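Local coordinates for protease (Penicillium cyclopium, PDB 5Z6O), which is a subtilisin-family serine protease of the proteinase K type that cleaves peptide bonds, with proteins such as casein, gelatin and type IV collagen as probable substrates, at residues 183-187 and 226-231; 129-135 and 156-162; 198-202 and 268-272; 140-146 and 172-178. All blocks are in the same frame, centred on the assembly; numbering follows the deposited sequence. Where two conformers were deposited one is given.

Contacts 1 and 2 lie in the interior, on the central parallel sheet, where strands 157-162 and 182-187 are neighbours: contact 2 pairs two strands by a ladder of backbone bonds, while contact 1 lays the helix of the nucleophile on the sheet mainly by small apolar side chains. Contact 3 is a surface meeting of two loops, carried by one direct bond, a water and a proline over a phenylalanine. Contact 4, partly buried, joins a helix start to a loop through a relay of serine and asparagine side chains. Its P175 packs on M135 and V161 of contact 2, and A176 O is hydrogen-bonded to T183 OG1 of contact 1. Only contact 1 holds the inhibitor covalently.

Contact 1: 183-187 and 226-231; sequences TIAAS and GTSMAA. With PMS (phenylmethanesulfonic acid), chain C.
The peptide group joining A185 to A186 has one face covered by two methyls of the 226-231 segment. A230 CB sits over the oxygen end, 3.6 Å from A185 O, and T227 CG2 over the nitrogen end, 3.9 Å from A186 N, both displaced from directly above. A186 N is also hydrogen-bonded to T197 OG1. The other flat group is the phenyl ring of PMS, approached obliquely by T227 OG1, nearest to PMS C3 at 3.9 Å.

The rest is small apolar groups: I184 CG2 touches A230 CB at 3.9 Å, and A186 CB meets T227 CG2 at 3.8 Å. With chi1 of T227 at 55°, OG1 lies between the backbone N and carbonyl carbon, and the methyl turns to the strand while the hydroxyl is held by N165 OD1 and G164 N. A valine here lacks that hydroxyl, and would probably leave the N165 carboxamide, itself bonded to PMS, freer to turn.

Beyond T227, S228 OG is joined covalently to PMS S at 1.6 Å. S228 N donates to PMS O1S at 3.1 Å. Together with N165 ND2 this is consistent with the oxyanion hole of subtilases, S228 being the nucleophile of the charge relay. A side chain at G226 would run into O1S.

The axes of strand 183-187 and helix segment 227-231 come within 6.8 Å, their N-to-C directions 118° apart. The strand lies between 157-162 and 205-208 in the parallel sheet; away from it, M229 packs on helix 73-82, which carries H73.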
loop_
_atom_site.group_PDB
_atom_site.type_symbol
_atom_site.label_atom_id
_atom_site.label_comp_id
_atom_site.label_asym_id
_atom_site.label_seq_id
_atom_site.Cartn_x
_atom_site.Cartn_y
_atom_site.Cartn_z
ATOM N N THR A 183 7.738 -4.287 -4.373
ATOM C CA THR A 183 6.960 -4.019 -5.582
ATOM C C THR A 183 5.830 -5.039 -5.707
ATOM O O THR A 183 6.089 -6.255 -5.695
ATOM C CB THR A 183 7.874 -4.112 -6.802
ATOM O OG1 THR A 183 8.907 -3.126 -6.688
ATOM C CG2 THR A 183 7.109 -3.885 -8.075
ATOM N N ILE A 184 4.589 -4.552 -5.879
ATOM C CA ILE A 184 3.398 -5.370 -5.614
ATOM C C ILE A 184 2.575 -5.503 -6.895
ATOM O O ILE A 184 2.169 -4.499 -7.488
ATOM C CB ILE A 184 2.530 -4.766 -4.492
ATOM C CG1 ILE A 184 3.368 -4.360 -3.270
ATOM C CG2 ILE A 184 1.431 -5.739 -4.098
ATOM C CD1 ILE A 184 4.258 -5.521 -2.768
ATOM N N ALA A 185 2.297 -6.741 -7.299
ATOM C CA ALA A 185 1.410 -7.022 -8.419
ATOM C C ALA A 185 0.003 -7.321 -7.915
ATOM O O ALA A 185 -0.221 -7.545 -6.719
ATOM C CB ALA A 185 1.952 -8.199 -9.251
ATOM N N ALA A 186 -0.962 -7.285 -8.836
ATOM C CA ALA A 186 -2.378 -7.328 -8.476
ATOM C C ALA A 186 -2.993 -8.702 -8.736
ATOM O O ALA A 186 -2.854 -9.246 -9.837
ATOM C CB ALA A 186 -3.155 -6.276 -9.257
ATOM N N SER A 187 -3.725 -9.235 -7.747
ATOM C CA SER A 187 -4.400 -10.522 -7.900
ATOM C C SER A 187 -5.911 -10.327 -7.944
ATOM O O SER A 187 -6.422 -9.268 -7.573
ATOM C CB SER A 187 -4.031 -11.478 -6.749
ATOM O OG SER A 187 -4.607 -11.076 -5.505
ATOM N N GLY A 226 -6.654 -1.970 -9.844
ATOM C CA GLY A 226 -5.339 -1.570 -10.292
ATOM C C GLY A 226 -4.304 -2.074 -9.320
ATOM O O GLY A 226 -4.609 -2.486 -8.207
ATOM N N THR A 227 -3.049 -2.080 -9.764
ATOM C CA THR A 227 -1.992 -2.351 -8.786
ATOM C C THR A 227 -1.928 -1.243 -7.730
ATOM O O THR A 227 -1.358 -1.460 -6.655
ATOM C CB THR A 227 -0.620 -2.493 -9.446
ATOM O OG1 THR A 227 -0.343 -1.345 -10.224
ATOM C CG2 THR A 227 -0.554 -3.740 -10.380
ATOM N N SER A 228 -2.522 -0.068 -8.015
ATOM C CA SER A 228 -2.706 0.950 -6.977
ATOM C C SER A 228 -3.473 0.418 -5.778
ATOM O O SER A 228 -3.296 0.921 -4.659
ATOM C CB SER A 228 -3.467 2.184 -7.528
ATOM O OG SER A 228 -2.669 2.861 -8.501
ATOM N N MET A 229 -4.409 -0.507 -6.007
ATOM C CA MET A 229 -5.192 -1.097 -4.924
ATOM C C MET A 229 -4.442 -2.212 -4.206
ATOM O O MET A 229 -4.717 -2.503 -3.036
ATOM C CB MET A 229 -6.498 -1.662 -5.493
ATOM C CG MET A 229 -7.575 -0.599 -5.828
ATOM S SD MET A 229 -7.099 0.537 -7.162
ATOM C CE MET A 229 -6.909 2.075 -6.303
ATOM N N ALA A 230 -3.493 -2.827 -4.890
ATOM C CA ALA A 230 -2.728 -3.932 -4.347
ATOM C C ALA A 230 -1.675 -3.421 -3.362
ATOM O O ALA A 230 -1.617 -3.877 -2.215
ATOM C CB ALA A 230 -2.086 -4.693 -5.521
ATOM N N ALA A 231 -0.907 -2.408 -3.757
ATOM C CA ALA A 231 0.161 -1.907 -2.883
ATOM C C ALA A 231 -0.278 -1.550 -1.457
ATOM O O ALA A 231 0.452 -1.902 -0.510
ATOM C CB ALA A 231 0.845 -0.697 -3.536
HETATM C C PMS C . -2.726 4.247 -10.625
HETATM S S PMS C . -3.648 2.951 -9.750
HETATM C C1 PMS C . -1.352 3.730 -11.077
HETATM C C2 PMS C . -0.620 2.818 -10.325
HETATM C C3 PMS C . 0.622 2.384 -10.766
HETATM C C4 PMS C . 1.144 2.848 -11.963
HETATM C C5 PMS C . 0.416 3.762 -12.710
HETATM C C6 PMS C . -0.830 4.188 -12.279
HETATM O O2S PMS C . -5.124 3.213 -9.749
HETATM O O1S PMS C . -3.548 1.627 -10.446
#

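Contact 2: 129-135 and 156-162; sequences GKSVMNM and GVFLSVA
Backbone hydrogen bonds zip S131-M135 to V157-A162. F158 N reaches S131 O, M133 N reaches F158 O at 2.7 Å, S160 N reaches M133 O, M135 N reaches S160 O, and A162 N closes the parallel ladder on M135 O at 3.1 Å. Before the ladder begins, G129 N donates to G156 O. CA-H...O contacts add to the pairing, among them L159 CA to M133 O at 3.4 Å.

Apolar side chains pack along both faces of the pair. On one, L159 CD1 is shared: M133 CG lies 3.7 Å away, its side chain running alongside, while M135 CG comes in at a slant, 3.8 Å from the same methyl. V157 CG1 adds a contact to M133 CB at 3.7 Å. Helices 108-124 and 143-154 cover this face. On the other, V132 CG1 meets F158 CD2 at the edge of the ring, near its plane, with helix 227-245 against this face, where F158 touches A238.

G156, with positive phi, is the C-prime residue of the Schellman motif that ends helix 143-154. Strands 131-135 and 157-162, adjacent, parallel and joined through that helix, form a beta-alpha-beta crossover of the subtilisin fold.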
loop_
_atom_site.group_PDB
_atom_site.type_symbol
_atom_site.label_atom_id
_atom_site.label_comp_id
_atom_site.label_asym_id
_atom_site.label_seq_id
_atom_site.Cartn_x
_atom_site.Cartn_y
_atom_site.Cartn_z
ATOM N N GLY A 129 12.786 3.374 11.127
ATOM C CA GLY A 129 12.700 1.945 11.282
ATOM C C GLY A 129 11.319 1.423 11.578
ATOM O O GLY A 129 11.125 0.206 11.549
ATOM N N LYS A 130 10.350 2.292 11.837
ATOM C CA LYS A 130 8.984 1.843 12.091
ATOM C C LYS A 130 7.999 2.783 11.417
ATOM O O LYS A 130 7.021 3.258 11.996
ATOM C CB LYS A 130 8.741 1.690 13.591
ATOM C CG LYS A 130 9.298 2.775 14.463
ATOM C CD LYS A 130 9.061 2.390 15.939
ATOM C CE LYS A 130 8.850 3.603 16.839
ATOM N NZ LYS A 130 10.132 4.259 17.224
ATOM N N SER A 131 8.244 3.055 10.134
ATOM C CA SER A 131 7.437 3.949 9.307
ATOM C C SER A 131 7.186 3.239 7.989
ATOM O O SER A 131 8.031 2.447 7.557
ATOM C CB SER A 131 8.130 5.296 8.955
ATOM O OG SER A 131 8.382 6.116 10.067
ATOM N N VAL A 132 6.070 3.594 7.315
ATOM C CA VAL A 132 5.668 2.941 6.070
ATOM C C VAL A 132 5.289 4.015 5.069
ATOM O O VAL A 132 4.689 5.034 5.432
ATOM C CB VAL A 132 4.479 1.972 6.332
ATOM C CG1 VAL A 132 3.851 1.501 5.012
ATOM C CG2 VAL A 132 4.967 0.805 7.174
ATOM N N MET A 133 5.694 3.826 3.820
ATOM C CA MET A 133 5.282 4.721 2.760
ATOM C C MET A 133 4.617 3.908 1.673
ATOM O O MET A 133 5.150 2.878 1.258
ATOM C CB MET A 133 6.488 5.487 2.196
ATOM C CG MET A 133 6.106 6.429 1.056
ATOM S SD MET A 133 7.512 7.336 0.342
ATOM C CE MET A 133 7.879 8.499 1.644
ATOM N N ASN A 134 3.474 4.379 1.196
ATOM C CA ASN A 134 2.788 3.712 0.098
ATOM C C ASN A 134 2.829 4.599 -1.145
ATOM O O ASN A 134 2.412 5.764 -1.099
ATOM C CB ASN A 134 1.344 3.397 0.444
ATOM C CG ASN A 134 0.675 2.588 -0.664
ATOM O OD1 ASN A 134 0.949 1.388 -0.828
ATOM N ND2 ASN A 134 -0.160 3.238 -1.451
ATOM N N MET A 135 3.233 4.024 -2.282
ATOM C CA MET A 135 3.300 4.784 -3.540
ATOM C C MET A 135 2.491 4.022 -4.576
ATOM O O MET A 135 2.997 3.085 -5.179
ATOM C CB MET A 135 4.729 5.001 -4.040
ATOM C CG MET A 135 5.423 6.091 -3.219
ATOM S SD MET A 135 7.036 6.580 -3.989
ATOM C CE MET A 135 6.539 7.314 -5.529
ATOM N N GLY A 156 15.207 4.354 6.584
ATOM C CA GLY A 156 14.386 3.678 7.574
ATOM C C GLY A 156 12.880 3.738 7.364
ATOM O O GLY A 156 12.124 3.643 8.345
ATOM N N VAL A 157 12.406 3.907 6.127
ATOM C CA VAL A 157 10.974 3.899 5.818
ATOM C C VAL A 157 10.702 2.767 4.817
ATOM O O VAL A 157 11.297 2.740 3.737
ATOM C CB VAL A 157 10.503 5.251 5.254
ATOM C CG1 VAL A 157 8.990 5.229 4.950
ATOM C CG2 VAL A 157 10.763 6.400 6.235
ATOM N N PHE A 158 9.807 1.836 5.180
ATOM C CA PHE A 158 9.445 0.741 4.284
ATOM C C PHE A 158 8.640 1.329 3.137
ATOM O O PHE A 158 7.830 2.232 3.346
ATOM C CB PHE A 158 8.626 -0.304 5.044
ATOM C CG PHE A 158 7.904 -1.304 4.151
ATOM C CD1 PHE A 158 8.515 -2.471 3.735
ATOM C CD2 PHE A 158 6.607 -1.049 3.735
ATOM C CE1 PHE A 158 7.833 -3.382 2.927
ATOM C CE2 PHE A 158 5.912 -1.945 2.948
ATOM C CZ PHE A 158 6.518 -3.115 2.546
ATOM N N LEU A 159 8.868 0.834 1.912
ATOM C CA LEU A 159 8.228 1.472 0.772
ATOM C C LEU A 159 7.549 0.409 -0.080
ATOM O O LEU A 159 8.222 -0.446 -0.667
ATOM C CB LEU A 159 9.250 2.295 -0.030
ATOM C CG LEU A 159 8.729 2.972 -1.311
ATOM C CD1 LEU A 159 7.428 3.756 -1.072
ATOM C CD2 LEU A 159 9.830 3.883 -1.841
ATOM N N SER A 160 6.221 0.410 -0.107
ATOM C CA SER A 160 5.475 -0.462 -1.007
ATOM C C SER A 160 5.067 0.322 -2.249
ATOM O O SER A 160 4.555 1.439 -2.143
ATOM C CB SER A 160 4.243 -1.043 -0.305
ATOM O OG SER A 160 3.411 -0.018 0.169
ATOM N N VAL A 161 5.287 -0.271 -3.423
ATOM C CA VAL A 161 5.090 0.387 -4.712
ATOM C C VAL A 161 4.212 -0.461 -5.615
ATOM O O VAL A 161 4.460 -1.663 -5.765
ATOM C CB VAL A 161 6.464 0.626 -5.389
ATOM C CG1 VAL A 161 6.291 1.262 -6.721
ATOM C CG2 VAL A 161 7.344 1.537 -4.512
ATOM N N ALA A 162 3.242 0.179 -6.274
ATOM C CA ALA A 162 2.450 -0.505 -7.288
ATOM C C ALA A 162 3.334 -0.910 -8.461
ATOM O O ALA A 162 4.181 -0.137 -8.929
ATOM C CB ALA A 162 1.323 0.397 -7.777
#

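Contact 3: 198-202 and 268-272; sequences NFGSV and PKGTT
A water held by two backbone groups bridges G200 and T272: it donates to G200 O at 2.8 Å and accepts from T272 N at 3.0 Å. Next to it is the one direct hydrogen bond between the segments, G200 N to T271 OG1, 2.9 Å with 152° at the hydrogen. Both polar atoms of the G200 backbone are therefore engaged by the 268-272 segment, one directly and one through the water.

The apolar half is F199 against P268. With chi1 at 50°, CG of F199 falls between the backbone N and the carbonyl carbon, and the ring presents a face to the proline. P268 CB comes down on that face as a CH-pi contact, 4.1 Å from the ring centroid and 26° off its normal, displaced toward the rim; the closest atoms are F199 CG and P268 CB at 3.7 Å. T271 OG1 also lies against F199 CB, 3.3 Å away.

P268 to T271 form a type II beta turn, closed by T271 N to P268 O at 3.1 Å, with G270 in the third position, where positive phi favours glycine. The contact is a surface meeting of this turn with the loop leading into the edge strand 205-208.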
loop_
_atom_site.group_PDB
_atom_site.type_symbol
_atom_site.label_atom_id
_atom_site.label_comp_id
_atom_site.label_asym_id
_atom_site.label_seq_id
_atom_site.Cartn_x
_atom_site.Cartn_y
_atom_site.Cartn_z
ATOM N N ASN A 198 1.464 -5.430 -14.218
ATOM C CA ASN A 198 2.855 -5.628 -14.587
ATOM C C ASN A 198 3.397 -6.815 -13.807
ATOM O O ASN A 198 2.819 -7.228 -12.800
ATOM C CB ASN A 198 3.683 -4.366 -14.314
ATOM C CG ASN A 198 3.460 -3.264 -15.351
ATOM O OD1 ASN A 198 2.694 -3.410 -16.295
ATOM N ND2 ASN A 198 4.119 -2.144 -15.152
ATOM N N PHE A 199 4.507 -7.384 -14.293
ATOM C CA PHE A 199 5.019 -8.656 -13.781
ATOM C C PHE A 199 6.535 -8.646 -13.905
ATOM O O PHE A 199 7.157 -7.606 -14.158
ATOM C CB PHE A 199 4.415 -9.851 -14.549
ATOM C CG PHE A 199 4.517 -9.698 -16.039
ATOM C CD1 PHE A 199 5.707 -10.015 -16.712
ATOM C CD2 PHE A 199 3.446 -9.185 -16.763
ATOM C CE1 PHE A 199 5.805 -9.833 -18.086
ATOM C CE2 PHE A 199 3.540 -9.012 -18.131
ATOM C CZ PHE A 199 4.719 -9.328 -18.787
ATOM N N GLY A 200 7.137 -9.812 -13.720
ATOM C CA GLY A 200 8.566 -9.970 -13.909
ATOM C C GLY A 200 9.286 -10.160 -12.596
ATOM O O GLY A 200 8.694 -10.191 -11.517
ATOM N N SER A 201 10.605 -10.237 -12.712
ATOM C CA SER A 201 11.411 -10.641 -11.581
ATOM C C SER A 201 11.516 -9.552 -10.516
ATOM O O SER A 201 11.937 -9.848 -9.399
ATOM C CB SER A 201 12.804 -11.044 -12.061
ATOM O OG SER A 201 13.489 -9.914 -12.574
ATOM N N VAL A 202 11.185 -8.300 -10.829
ATOM C CA VAL A 202 11.264 -7.293 -9.769
ATOM C C VAL A 202 10.051 -7.331 -8.853
ATOM O O VAL A 202 10.072 -6.683 -7.809
ATOM C CB VAL A 202 11.393 -5.842 -10.274
ATOM C CG1 VAL A 202 12.662 -5.683 -11.046
ATOM C CG2 VAL A 202 10.201 -5.421 -11.112
ATOM N N PRO A 268 2.479 -14.832 -14.765
ATOM C CA PRO A 268 3.393 -14.811 -15.917
ATOM C C PRO A 268 4.753 -15.463 -15.647
ATOM O O PRO A 268 5.222 -15.546 -14.508
ATOM C CB PRO A 268 3.528 -13.309 -16.212
ATOM C CG PRO A 268 2.231 -12.728 -15.756
ATOM C CD PRO A 268 1.861 -13.522 -14.507
ATOM N N LYS A 269 5.423 -15.950 -16.690
ATOM C CA LYS A 269 6.677 -16.666 -16.459
ATOM C C LYS A 269 7.736 -15.718 -15.924
ATOM O O LYS A 269 7.788 -14.538 -16.299
ATOM C CB LYS A 269 7.183 -17.334 -17.745
ATOM C CG LYS A 269 7.804 -16.371 -18.740
ATOM C CD LYS A 269 9.073 -16.962 -19.374
ATOM C CE LYS A 269 9.587 -16.087 -20.521
ATOM N NZ LYS A 269 8.587 -15.952 -21.631
ATOM N N GLY A 270 8.556 -16.228 -15.015
ATOM C CA GLY A 270 9.544 -15.395 -14.373
ATOM C C GLY A 270 8.998 -14.536 -13.251
ATOM O O GLY A 270 9.748 -13.711 -12.719
ATOM N N THR A 271 7.723 -14.716 -12.870
ATOM C CA THR A 271 7.059 -13.926 -11.824
ATOM C C THR A 271 6.699 -14.825 -10.647
ATOM O O THR A 271 6.248 -15.964 -10.836
ATOM C CB THR A 271 5.792 -13.237 -12.370
ATOM O OG1 THR A 271 6.136 -12.474 -13.526
ATOM C CG2 THR A 271 5.172 -12.275 -11.341
ATOM N N THR A 272 6.956 -14.337 -9.438
ATOM C CA THR A 272 6.555 -15.048 -8.230
ATOM C C THR A 272 5.068 -15.338 -8.233
ATOM O O THR A 272 4.277 -14.618 -8.836
ATOM C CB THR A 272 6.904 -14.233 -6.982
ATOM O OG1 THR A 272 6.584 -15.007 -5.833
ATOM C CG2 THR A 272 6.085 -12.944 -6.928
HETATM O O HOH W 1 8.739 -11.941 -9.330
#

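Contact 4: 140-146 and 172-178; sequences AYSRAMN and NSSPASA
N146 turns its CG away from the carbonyl carbon (chi1 -79°), which brings its amide over the 172-178 loop, between S174 and S177. S177 has its hydroxyl between its own backbone N and carbonyl carbon (chi1 59°), facing that amide. N146 ND2 donates to S177 OG at 3.0 Å, an almost straight bond with the oxygen within 6° of the amide plane. N146 OD1 instead accepts from S174 OG at 2.8 Å, with the donor well above the carbonyl plane, not on a lone pair.

S174 OG also accepts from S142 N at 2.9 Å, and S177 OG donates to S173 O at 2.6 Å, where S177 N reaches the same oxygen from the opposite face. The run from S142 N to S173 O fixes the rotation of the amide, and each bond probably polarises the next. A leucine in place of N146 has neither amide atom, and would probably leave S174 OG and S177 OG without their shared mate, loosening the loop from the helix.

Beside this polar run, M145 CG lies 3.9 Å from S174 CB and against the ring of P175, which follows a cis peptide.

S142 is the N-cap of helix 143-154, its OG accepting from M145 N (3.2 Å). This helix start sits between the 172-178 loop and helix 108-124, which M145 touches at V111 and I112; P175 and A178 lean on A149.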
loop_
_atom_site.group_PDB
_atom_site.type_symbol
_atom_site.label_atom_id
_atom_site.label_comp_id
_atom_site.label_asym_id
_atom_site.label_seq_id
_atom_site.Cartn_x
_atom_site.Cartn_y
_atom_site.Cartn_z
ATOM N N ALA A 140 7.257 6.118 -16.430
ATOM C CA ALA A 140 8.372 5.644 -17.229
ATOM C C ALA A 140 9.627 5.591 -16.370
ATOM O O ALA A 140 9.728 6.247 -15.328
ATOM C CB ALA A 140 8.594 6.552 -18.438
ATOM N N TYR A 141 10.585 4.792 -16.814
ATOM C CA TYR A 141 11.836 4.644 -16.099
ATOM C C TYR A 141 12.484 5.995 -15.846
ATOM O O TYR A 141 12.541 6.852 -16.736
ATOM C CB TYR A 141 12.786 3.768 -16.898
ATOM C CG TYR A 141 14.100 3.670 -16.203
ATOM C CD1 TYR A 141 14.290 2.753 -15.195
ATOM C CD2 TYR A 141 15.154 4.532 -16.525
ATOM C CE1 TYR A 141 15.511 2.663 -14.543
ATOM C CE2 TYR A 141 16.363 4.459 -15.854
ATOM C CZ TYR A 141 16.530 3.513 -14.872
ATOM O OH TYR A 141 17.704 3.394 -14.179
ATOM N N SER A 142 12.978 6.181 -14.626
ATOM C CA SER A 142 13.662 7.416 -14.251
ATOM C C SER A 142 14.711 7.080 -13.198
ATOM O O SER A 142 14.358 6.603 -12.110
ATOM C CB SER A 142 12.670 8.451 -13.717
ATOM O OG SER A 142 13.367 9.517 -13.104
ATOM N N ARG A 143 16.000 7.298 -13.514
ATOM C CA ARG A 143 17.043 7.078 -12.518
ATOM C C ARG A 143 16.800 7.942 -11.279
ATOM O O ARG A 143 16.975 7.473 -10.149
ATOM C CB ARG A 143 18.441 7.348 -13.120
ATOM C CG ARG A 143 19.592 7.296 -12.110
ATOM C CD ARG A 143 19.770 5.886 -11.547
ATOM N NE ARG A 143 20.795 5.895 -10.507
ATOM C CZ ARG A 143 22.091 5.680 -10.734
ATOM N NH1 ARG A 143 22.953 5.723 -9.729
ATOM N NH2 ARG A 143 22.545 5.463 -11.978
ATOM N N ALA A 144 16.366 9.178 -11.467
ATOM C CA ALA A 144 16.156 10.073 -10.331
ATOM C C ALA A 144 15.040 9.552 -9.420
ATOM O O ALA A 144 15.158 9.586 -8.189
ATOM C CB ALA A 144 15.804 11.474 -10.813
ATOM N N MET A 145 13.947 9.099 -10.007
ATOM C CA MET A 145 12.881 8.519 -9.187
ATOM C C MET A 145 13.350 7.253 -8.463
ATOM O O MET A 145 13.030 7.050 -7.277
ATOM C CB MET A 145 11.659 8.265 -10.065
ATOM C CG MET A 145 10.536 7.502 -9.368
ATOM S SD MET A 145 9.831 8.602 -8.121
ATOM C CE MET A 145 9.247 9.900 -9.182
ATOM N N ASN A 146 14.124 6.387 -9.137
ATOM C CA ASN A 146 14.645 5.200 -8.468
ATOM C C ASN A 146 15.601 5.555 -7.339
ATOM O O ASN A 146 15.568 4.922 -6.278
ATOM C CB ASN A 146 15.339 4.280 -9.462
ATOM C CG ASN A 146 14.365 3.444 -10.261
ATOM O OD1 ASN A 146 13.161 3.692 -10.259
ATOM N ND2 ASN A 146 14.874 2.423 -10.913
ATOM N N ASN A 172 10.817 -1.857 -16.481
ATOM C CA ASN A 172 10.819 -0.642 -17.296
ATOM C C ASN A 172 10.061 0.504 -16.655
ATOM O O ASN A 172 9.780 1.505 -17.328
ATOM C CB ASN A 172 10.199 -0.914 -18.673
ATOM C CG ASN A 172 10.814 -2.106 -19.364
ATOM O OD1 ASN A 172 12.013 -2.101 -19.670
ATOM N ND2 ASN A 172 9.996 -3.145 -19.618
ATOM N N SER A 173 9.725 0.390 -15.376
ATOM C CA SER A 173 8.896 1.369 -14.699
ATOM C C SER A 173 9.589 1.840 -13.433
ATOM O O SER A 173 10.345 1.089 -12.814
ATOM C CB SER A 173 7.526 0.771 -14.360
ATOM O OG SER A 173 6.782 0.550 -15.539
ATOM N N SER A 174 9.318 3.089 -13.054
ATOM C CA SER A 174 9.864 3.677 -11.848
ATOM C C SER A 174 8.723 4.230 -11.014
ATOM O O SER A 174 7.829 4.873 -11.557
ATOM C CB SER A 174 10.848 4.805 -12.186
ATOM O OG SER A 174 12.022 4.230 -12.728
ATOM N N PRO A 175 8.741 4.027 -9.686
ATOM C CA PRO A 175 9.810 3.411 -8.888
ATOM C C PRO A 175 9.709 1.880 -8.732
ATOM O O PRO A 175 10.459 1.329 -7.931
ATOM C CB PRO A 175 9.659 4.118 -7.521
ATOM C CG PRO A 175 8.211 4.439 -7.421
ATOM C CD PRO A 175 7.712 4.668 -8.845
ATOM N N ALA A 176 8.872 1.193 -9.534
ATOM C CA ALA A 176 8.744 -0.258 -9.372
ATOM C C ALA A 176 10.079 -0.975 -9.501
ATOM O O ALA A 176 10.289 -2.015 -8.859
ATOM C CB ALA A 176 7.769 -0.823 -10.401
ATOM N N SER A 177 10.987 -0.455 -10.339
ATOM C CA SER A 177 12.262 -1.108 -10.592
ATOM C C SER A 177 13.344 -0.696 -9.608
ATOM O O SER A 177 14.482 -1.151 -9.747
ATOM C CB SER A 177 12.734 -0.812 -12.034
ATOM O OG SER A 177 12.871 0.573 -12.210
ATOM N N ALA A 178 13.021 0.134 -8.616
ATOM C CA ALA A 178 14.046 0.722 -7.762
ATOM C C ALA A 178 14.628 -0.293 -6.788
ATOM O O ALA A 178 13.955 -1.259 -6.405
ATOM C CB ALA A 178 13.478 1.899 -6.962
HETATM O O HOH W 2 10.423 3.176 -19.396
#